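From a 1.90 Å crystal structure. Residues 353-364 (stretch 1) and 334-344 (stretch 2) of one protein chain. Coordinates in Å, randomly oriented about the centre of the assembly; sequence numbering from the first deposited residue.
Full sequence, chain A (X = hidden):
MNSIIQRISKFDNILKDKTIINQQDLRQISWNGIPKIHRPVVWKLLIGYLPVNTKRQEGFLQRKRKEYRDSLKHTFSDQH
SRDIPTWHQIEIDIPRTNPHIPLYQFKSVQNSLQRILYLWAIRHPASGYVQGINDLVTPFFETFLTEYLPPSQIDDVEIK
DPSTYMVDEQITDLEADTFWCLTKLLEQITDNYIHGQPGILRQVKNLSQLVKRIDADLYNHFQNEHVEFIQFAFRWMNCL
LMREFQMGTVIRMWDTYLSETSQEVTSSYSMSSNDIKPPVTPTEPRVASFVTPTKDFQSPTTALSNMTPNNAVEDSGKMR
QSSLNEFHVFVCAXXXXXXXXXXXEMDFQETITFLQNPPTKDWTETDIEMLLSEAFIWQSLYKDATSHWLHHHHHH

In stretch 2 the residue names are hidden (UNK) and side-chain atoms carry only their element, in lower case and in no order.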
ATOM      1  N   THR A 353      -4.802   2.636 -23.452  1.00 30.17           N
ATOM      2  CA  THR A 353      -3.784   3.650 -23.226  1.00 30.97           C
ATOM      3  C   THR A 353      -4.220   4.588 -22.099  1.00 30.11           C
ATOM      4  O   THR A 353      -3.444   4.888 -21.193  1.00 29.93           O
ATOM      5  CB  THR A 353      -3.541   4.488 -24.504  1.00 37.48           C
ATOM      6  OG1 THR A 353      -3.015   3.645 -25.533  1.00 41.87           O
ATOM      7  CG2 THR A 353      -2.559   5.620 -24.230  1.00 40.92           C
ATOM      8  N   PHE A 354      -5.472   5.036 -22.160  1.00 30.50           N
ATOM      9  CA  PHE A 354      -6.027   5.951 -21.162  1.00 30.15           C
ATOM     10  C   PHE A 354      -6.098   5.368 -19.749  1.00 30.13           C
ATOM     11  O   PHE A 354      -5.671   6.006 -18.788  1.00 31.18           O
ATOM     12  CB  PHE A 354      -7.431   6.398 -21.583  1.00 25.22           C
ATOM     13  CG  PHE A 354      -8.054   7.405 -20.652  1.00 24.66           C
ATOM     14  CD1 PHE A 354      -7.788   8.763 -20.795  1.00 25.17           C
ATOM     15  CD2 PHE A 354      -8.894   6.995 -19.623  1.00 24.68           C
ATOM     16  CE1 PHE A 354      -8.353   9.699 -19.926  1.00 26.79           C
ATOM     17  CE2 PHE A 354      -9.465   7.924 -18.748  1.00 24.61           C
ATOM     18  CZ  PHE A 354      -9.193   9.278 -18.902  1.00 24.14           C
ATOM     19  N   LEU A 355      -6.646   4.163 -19.619  1.00 26.53           N
ATOM     20  CA  LEU A 355      -6.784   3.538 -18.311  1.00 28.47           C
ATOM     21  C   LEU A 355      -5.478   3.060 -17.685  1.00 30.42           C
ATOM     22  O   LEU A 355      -5.436   2.779 -16.486  1.00 30.63           O
ATOM     23  CB  LEU A 355      -7.791   2.389 -18.386  1.00 27.90           C
ATOM     24  CG  LEU A 355      -9.206   2.880 -18.705  1.00 27.09           C
ATOM     25  CD1 LEU A 355     -10.141   1.699 -18.897  1.00 27.80           C
ATOM     26  CD2 LEU A 355      -9.695   3.798 -17.582  1.00 28.24           C
ATOM     27  N   GLN A 356      -4.422   2.954 -18.487  1.00 31.05           N
ATOM     28  CA  GLN A 356      -3.121   2.546 -17.965  1.00 33.82           C
ATOM     29  C   GLN A 356      -2.288   3.803 -17.735  1.00 34.08           C
ATOM     30  O   GLN A 356      -1.149   3.734 -17.281  1.00 35.56           O
ATOM     31  CB  GLN A 356      -2.396   1.615 -18.945  1.00 38.36           C
ATOM     32  CG  GLN A 356      -3.158   0.336 -19.269  1.00 41.44           C
ATOM     33  CD  GLN A 356      -2.377  -0.594 -20.182  1.00 43.54           C
ATOM     34  OE1 GLN A 356      -1.711  -0.149 -21.115  1.00 46.20           O
ATOM     35  NE2 GLN A 356      -2.466  -1.893 -19.924  1.00 44.65           N
ATOM     36  N   ASN A 357      -2.869   4.956 -18.056  1.00 30.57           N
ATOM     37  CA  ASN A 357      -2.195   6.238 -17.877  1.00 30.93           C
ATOM     38  C   ASN A 357      -3.216   7.332 -17.559  1.00 28.43           C
ATOM     39  O   ASN A 357      -3.269   8.357 -18.238  1.00 28.64           O
ATOM     40  CB  ASN A 357      -1.422   6.604 -19.146  1.00 44.01           C
ATOM     41  CG  ASN A 357      -0.361   5.582 -19.497  1.00 47.44           C
ATOM     42  OD1 ASN A 357       0.623   5.421 -18.775  1.00 49.53           O
ATOM     43  ND2 ASN A 357      -0.558   4.880 -20.609  1.00 46.58           N
ATOM     44  N   PRO A 358      -4.038   7.126 -16.514  1.00 29.49           N
ATOM     45  CA  PRO A 358      -5.066   8.089 -16.100  1.00 29.00           C
ATOM     46  C   PRO A 358      -4.471   9.455 -15.764  1.00 28.20           C
ATOM     47  O   PRO A 358      -3.374   9.540 -15.219  1.00 27.31           O
ATOM     48  CB  PRO A 358      -5.684   7.433 -14.866  1.00 35.82           C
ATOM     49  CG  PRO A 358      -5.404   5.980 -15.056  1.00 37.60           C
ATOM     50  CD  PRO A 358      -4.006   5.978 -15.593  1.00 33.70           C
ATOM     51  N   PRO A 359      -5.195  10.541 -16.081  1.00 26.76           N
ATOM     52  CA  PRO A 359      -4.742  11.911 -15.811  1.00 26.36           C
ATOM     53  C   PRO A 359      -4.940  12.291 -14.344  1.00 25.63           C
ATOM     54  O   PRO A 359      -5.776  13.133 -14.015  1.00 25.04           O
ATOM     55  CB  PRO A 359      -5.611  12.741 -16.749  1.00 32.02           C
ATOM     56  CG  PRO A 359      -6.911  11.984 -16.718  1.00 32.60           C
ATOM     57  CD  PRO A 359      -6.463  10.545 -16.836  1.00 31.26           C
ATOM     58  N   THR A 360      -4.158  11.667 -13.468  1.00 24.96           N
ATOM     59  CA  THR A 360      -4.254  11.902 -12.027  1.00 25.35           C
ATOM     60  C   THR A 360      -3.028  12.626 -11.478  1.00 27.10           C
ATOM     61  O   THR A 360      -2.881  12.787 -10.265  1.00 24.14           O
ATOM     62  CB  THR A 360      -4.372  10.571 -11.280  1.00 26.37           C
ATOM     63  OG1 THR A 360      -3.191   9.793 -11.528  1.00 25.31           O
ATOM     64  CG2 THR A 360      -5.593   9.795 -11.760  1.00 25.82           C
ATOM     65  N   LYS A 361      -2.152  13.050 -12.382  1.00 26.06           N
ATOM     66  CA  LYS A 361      -0.919  13.733 -12.014  1.00 30.35           C
ATOM     67  C   LYS A 361      -1.113  14.916 -11.070  1.00 29.64           C
ATOM     68  O   LYS A 361      -0.344  15.093 -10.121  1.00 27.79           O
ATOM     69  CB  LYS A 361      -0.203  14.200 -13.282  1.00 52.71           C
ATOM     70  CG  LYS A 361       1.168  14.804 -13.050  1.00 58.80           C
ATOM     71  CD  LYS A 361       1.902  15.028 -14.367  1.00 65.48           C
ATOM     72  CE  LYS A 361       2.281  13.708 -15.044  1.00 69.65           C
ATOM     73  NZ  LYS A 361       1.108  12.882 -15.451  1.00 70.12           N
ATOM     74  N   ASP A 362      -2.143  15.715 -11.321  1.00 28.49           N
ATOM     75  CA  ASP A 362      -2.398  16.887 -10.497  1.00 29.37           C
ATOM     76  C   ASP A 362      -3.528  16.735  -9.490  1.00 28.86           C
ATOM     77  O   ASP A 362      -4.052  17.730  -8.994  1.00 26.86           O
ATOM     78  CB  ASP A 362      -2.668  18.104 -11.388  1.00 42.46           C
ATOM     79  CG  ASP A 362      -1.479  18.461 -12.260  1.00 45.30           C
ATOM     80  OD1 ASP A 362      -0.364  18.608 -11.715  1.00 48.24           O
ATOM     81  OD2 ASP A 362      -1.657  18.600 -13.488  1.00 48.03           O
ATOM     82  N   TRP A 363      -3.911  15.499  -9.182  1.00 27.61           N
ATOM     83  CA  TRP A 363      -4.977  15.281  -8.212  1.00 27.45           C
ATOM     84  C   TRP A 363      -4.573  15.847  -6.858  1.00 28.62           C
ATOM     85  O   TRP A 363      -3.410  15.758  -6.453  1.00 27.03           O
ATOM     86  CB  TRP A 363      -5.290  13.787  -8.076  1.00 27.21           C
ATOM     87  CG  TRP A 363      -6.385  13.305  -8.984  1.00 26.38           C
ATOM     88  CD1 TRP A 363      -6.651  13.738 -10.250  1.00 26.17           C
ATOM     89  CD2 TRP A 363      -7.338  12.273  -8.704  1.00 26.02           C
ATOM     90  NE1 TRP A 363      -7.710  13.039 -10.778  1.00 27.02           N
ATOM     91  CE2 TRP A 363      -8.151  12.132  -9.850  1.00 26.58           C
ATOM     92  CE3 TRP A 363      -7.583  11.451  -7.593  1.00 26.10           C
ATOM     93  CZ2 TRP A 363      -9.193  11.203  -9.923  1.00 25.77           C
ATOM     94  CZ3 TRP A 363      -8.621  10.525  -7.664  1.00 26.23           C
ATOM     95  CH2 TRP A 363      -9.414  10.410  -8.824  1.00 27.43           C
ATOM     96  N   THR A 364      -5.540  16.439  -6.167  1.00 30.55           N
ATOM     97  CA  THR A 364      -5.300  17.021  -4.853  1.00 32.53           C
ATOM     98  C   THR A 364      -6.029  16.229  -3.776  1.00 32.72           C
ATOM     99  O   THR A 364      -6.677  15.218  -4.057  1.00 30.07           O
ATOM    100  CB  THR A 364      -5.801  18.474  -4.781  1.00 37.30           C
ATOM    101  OG1 THR A 364      -7.207  18.503  -5.053  1.00 36.77           O
ATOM    102  CG2 THR A 364      -5.072  19.344  -5.788  1.00 38.81           C
ATOM    103  N   UNK A 334     -15.558   3.340  -8.668  1.00 21.84           N
ATOM    104  CA  UNK A 334     -15.785   4.783  -8.634  1.00 21.66           C
ATOM    105  C   UNK A 334     -14.742   5.517  -9.477  1.00 21.58           C
ATOM    106  O   UNK A 334     -15.051   6.516 -10.133  1.00 22.05           O
ATOM    107  c   UNK A 334     -15.754   5.289  -7.190  1.00 22.49           C
ATOM    108  N   UNK A 335     -13.510   5.011  -9.461  1.00 20.68           N
ATOM    109  CA  UNK A 335     -12.410   5.596 -10.225  1.00 21.49           C
ATOM    110  C   UNK A 335     -12.736   5.496 -11.714  1.00 23.09           C
ATOM    111  O   UNK A 335     -12.678   6.491 -12.446  1.00 25.27           O
ATOM    112  c   UNK A 335      -9.519   6.738 -10.423  1.00 22.78           C
ATOM    113  c   UNK A 335      -7.906   5.094 -11.971  1.00 24.12           C
ATOM    114  c   UNK A 335      -9.886   5.407 -10.604  1.00 20.32           C
ATOM    115  c   UNK A 335      -9.074   4.592 -11.385  1.00 20.55           C
ATOM    116  c   UNK A 335      -7.548   6.422 -11.778  1.00 23.43           C
ATOM    117  c   UNK A 335     -11.108   4.840  -9.920  1.00 20.71           C
ATOM    118  c   UNK A 335      -8.351   7.247 -11.008  1.00 20.17           C
ATOM    119  N   UNK A 336     -13.084   4.288 -12.149  1.00 21.68           N
ATOM    120  CA  UNK A 336     -13.425   4.040 -13.544  1.00 22.79           C
ATOM    121  C   UNK A 336     -14.622   4.866 -13.998  1.00 24.89           C
ATOM    122  O   UNK A 336     -14.565   5.526 -15.034  1.00 25.21           O
ATOM    123  c   UNK A 336     -14.143   2.150 -15.185  1.00 23.61           C
ATOM    124  c   UNK A 336     -13.001   2.456 -16.164  1.00 21.69           C
ATOM    125  c   UNK A 336     -14.479   0.671 -15.208  1.00 23.16           C
ATOM    126  c   UNK A 336     -13.739   2.558 -13.760  1.00 23.89           C
ATOM    127  N   UNK A 337     -15.704   4.817 -13.226  1.00 25.05           N
ATOM    128  CA  UNK A 337     -16.925   5.537 -13.572  1.00 27.54           C
ATOM    129  C   UNK A 337     -16.693   7.034 -13.741  1.00 27.95           C
ATOM    130  O   UNK A 337     -17.415   7.700 -14.483  1.00 27.54           O
ATOM    131  c   UNK A 337     -18.822   3.221 -13.781  1.00 43.85           C
ATOM    132  c   UNK A 337     -19.276   6.109 -12.848  1.00 43.15           C
ATOM    133  c   UNK A 337     -18.031   5.298 -12.512  1.00 41.28           C
ATOM    134  c   UNK A 337     -18.385   3.808 -12.459  1.00 43.79           C
ATOM    135  N   UNK A 338     -15.684   7.564 -13.061  1.00 28.58           N
ATOM    136  CA  UNK A 338     -15.384   8.982 -13.170  1.00 32.02           C
ATOM    137  C   UNK A 338     -15.033   9.341 -14.616  1.00 31.98           C
ATOM    138  O   UNK A 338     -15.303  10.455 -15.070  1.00 31.73           O
ATOM    139  c   UNK A 338     -12.269  12.593 -11.453  1.00 57.14           C
ATOM    140  n   UNK A 338     -13.392  13.537 -11.194  1.00 59.50           N
ATOM    141  c   UNK A 338     -14.217   9.351 -12.251  1.00 42.15           C
ATOM    142  c   UNK A 338     -13.816  10.815 -12.324  1.00 47.91           C
ATOM    143  c   UNK A 338     -12.706  11.137 -11.338  1.00 52.57           C
ATOM    144  N   UNK A 339     -14.438   8.389 -15.331  1.00 28.66           N
ATOM    145  CA  UNK A 339     -14.037   8.602 -16.720  1.00 29.10           C
ATOM    146  C   UNK A 339     -15.084   8.096 -17.716  1.00 29.06           C
ATOM    147  O   UNK A 339     -14.880   8.169 -18.927  1.00 27.60           O
ATOM    148  c   UNK A 339     -10.468  11.671 -15.395  1.00 37.24           C
ATOM    149  c   UNK A 339      -9.381  10.077 -13.922  1.00 35.51           C
ATOM    150  c   UNK A 339      -9.555  11.363 -14.366  1.00 37.93           C
ATOM    151  c   UNK A 339     -11.089   7.154 -15.148  1.00 36.04           C
ATOM    152  c   UNK A 339     -11.228  10.677 -15.997  1.00 36.41           C
ATOM    153  c   UNK A 339     -11.069   9.354 -15.563  1.00 35.29           C
ATOM    154  n   UNK A 339     -10.177   7.729 -14.297  1.00 34.67           N
ATOM    155  c   UNK A 339     -10.144   9.078 -14.530  1.00 36.62           C
ATOM    156  c   UNK A 339     -11.663   8.107 -15.942  1.00 35.64           C
ATOM    157  c   UNK A 339     -12.712   7.890 -16.996  1.00 33.37           C
ATOM    158  N   UNK A 340     -16.201   7.594 -17.203  1.00 27.69           N
ATOM    159  CA  UNK A 340     -17.263   7.040 -18.043  1.00 30.37           C
ATOM    160  C   UNK A 340     -17.598   7.815 -19.326  1.00 31.49           C
ATOM    161  O   UNK A 340     -17.546   7.255 -20.420  1.00 29.61           O
ATOM    162  o   UNK A 340     -19.507   6.126 -17.953  1.00 35.91           O
ATOM    163  c   UNK A 340     -18.537   6.852 -17.218  1.00 31.78           C
ATOM    164  N   UNK A 341     -17.952   9.090 -19.196  1.00 35.56           N
ATOM    165  CA  UNK A 341     -18.299   9.889 -20.371  1.00 37.48           C
ATOM    166  C   UNK A 341     -17.167   9.922 -21.395  1.00 36.48           C
ATOM    167  O   UNK A 341     -17.399   9.773 -22.598  1.00 36.22           O
ATOM    168  c   UNK A 341     -18.667  11.316 -19.955  1.00 54.06           C
ATOM    169  o   UNK A 341     -20.907  10.763 -19.377  1.00 59.74           O
ATOM    170  o   UNK A 341     -19.772  11.991 -17.956  1.00 62.17           O
ATOM    171  c   UNK A 341     -19.866  11.359 -19.030  1.00 58.10           C
ATOM    172  N   UNK A 342     -15.943  10.118 -20.917  1.00 33.24           N
ATOM    173  CA  UNK A 342     -14.778  10.159 -21.800  1.00 32.02           C
ATOM    174  C   UNK A 342     -14.534   8.811 -22.483  1.00 30.07           C
ATOM    175  O   UNK A 342     -14.242   8.757 -23.674  1.00 27.64           O
ATOM    176  n   UNK A 342     -11.242  12.850 -20.189  1.00 49.37           N
ATOM    177  c   UNK A 342     -13.482  12.001 -20.566  1.00 46.33           C
ATOM    178  c   UNK A 342     -13.529  10.549 -21.006  1.00 42.00           C
ATOM    179  c   UNK A 342     -12.312  12.286 -19.639  1.00 48.99           C
ATOM    180  o   UNK A 342     -12.364  11.988 -18.446  1.00 51.78           O
ATOM    181  N   UNK A 343     -14.648   7.728 -21.720  1.00 25.47           N
ATOM    182  CA  UNK A 343     -14.420   6.383 -22.250  1.00 26.73           C
ATOM    183  C   UNK A 343     -15.397   6.016 -23.365  1.00 26.01           C
ATOM    184  O   UNK A 343     -15.032   5.305 -24.302  1.00 24.02           O
ATOM    185  c   UNK A 343     -13.364   5.424 -20.087  1.00 28.37           C
ATOM    186  c   UNK A 343     -12.066   5.007 -20.757  1.00 28.55           C
ATOM    187  c   UNK A 343     -14.505   5.349 -21.114  1.00 27.49           C
ATOM    188  c   UNK A 343     -13.658   4.541 -18.881  1.00 27.84           C
ATOM    189  N   UNK A 344     -16.630   6.505 -23.257  1.00 29.09           N
ATOM    190  CA  UNK A 344     -17.668   6.232 -24.252  1.00 32.18           C
ATOM    191  C   UNK A 344     -17.281   6.669 -25.666  1.00 32.23           C
ATOM    192  O   UNK A 344     -17.884   6.220 -26.639  1.00 32.45           O
ATOM    193  c   UNK A 344     -22.094   5.116 -23.626  1.00 46.02           C
ATOM    194  c   UNK A 344     -18.974   6.937 -23.864  1.00 36.86           C
ATOM    195 se   UNK A 344     -20.405   4.647 -22.809  1.00 46.97          SE
ATOM    196  c   UNK A 344     -19.651   6.414 -22.607  1.00 40.97           C
TER

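Position 334 carries a single side-chain carbon and lies out of reach of stretch 1: Ala 334, a small residue in a buried turn of helix. Position 335 has one carbon followed by a ring of six carbons, with no hydroxyl oxygen, so it is Phe 335. Its CA-to-CB bond points sideways, but chi1 near 180° (t) brings the ring nearer: CZ lies 3.7 Å from Pro 358 CB, and CE1 lies 3.8 Å from Thr 360 CG2, which meets the ring at its edge. A flat hydrocarbon suits this buried site.

Position 336 has four carbons forked at the second, which defines Leu 336; its CD1 packs 3.8 Å from Leu 355 CD2, one branched aliphatic chain against another. Position 337 also has four carbons, but the fork is at the first and one arm is two carbons long. This is Ile 337, out of reach of stretch 1.

At position 338 four carbons run in a row to a nitrogen: Lys 338. The chain is extended through chi3, and CE lies 3.7 Å from Trp 363 CZ2, so the aliphatic part of the chain packs beside the indole while the exposed residue keeps its amino group at the chain's tip.

Position 339 shows one carbon, then fused five- and six-membered rings holding eight carbons and one nitrogen, which only tryptophan provides. Trp 339 has the largest area covered by the other stretch. The edge of Phe 354 points toward its face, with Phe 354 CE2 3.6 Å from Trp 339 CG and the planes at 81°. Pro 359 CD sits over the six-membered ring, 4.3 Å from its centroid, in a CH-pi contact.

Position 340, one carbon and one oxygen, is Ser 340; position 341, two carbons with two oxygens on the second, is Asp 341, exposed as suits a charge. Neither reaches stretch 1. Position 342 has three carbons, the third bearing one oxygen and one nitrogen: Gln 342, a polar residue at the exposed margin, its OE1 4.2 Å from Phe 354 CZ. Position 343, four carbons forked at the second, is Leu 343; its CD2 lies 3.9 Å from Phe 354 CD2 and 4.1 Å from Leu 355 CG. Position 344 has two carbons, selenium and a final carbon, unbranched: selenomethionine, Met 344, beyond contact.

The contact works by apolar packing, with no hydrogen bond crossing it. Phe 354 and Leu 355 on the helix, then the prolines and Trp 363 along the loop, meet a surface centred on Trp 339, and together the stretches bury 514 Å².

Stretch 2, residues 334-344: AFLIKWSDQLM
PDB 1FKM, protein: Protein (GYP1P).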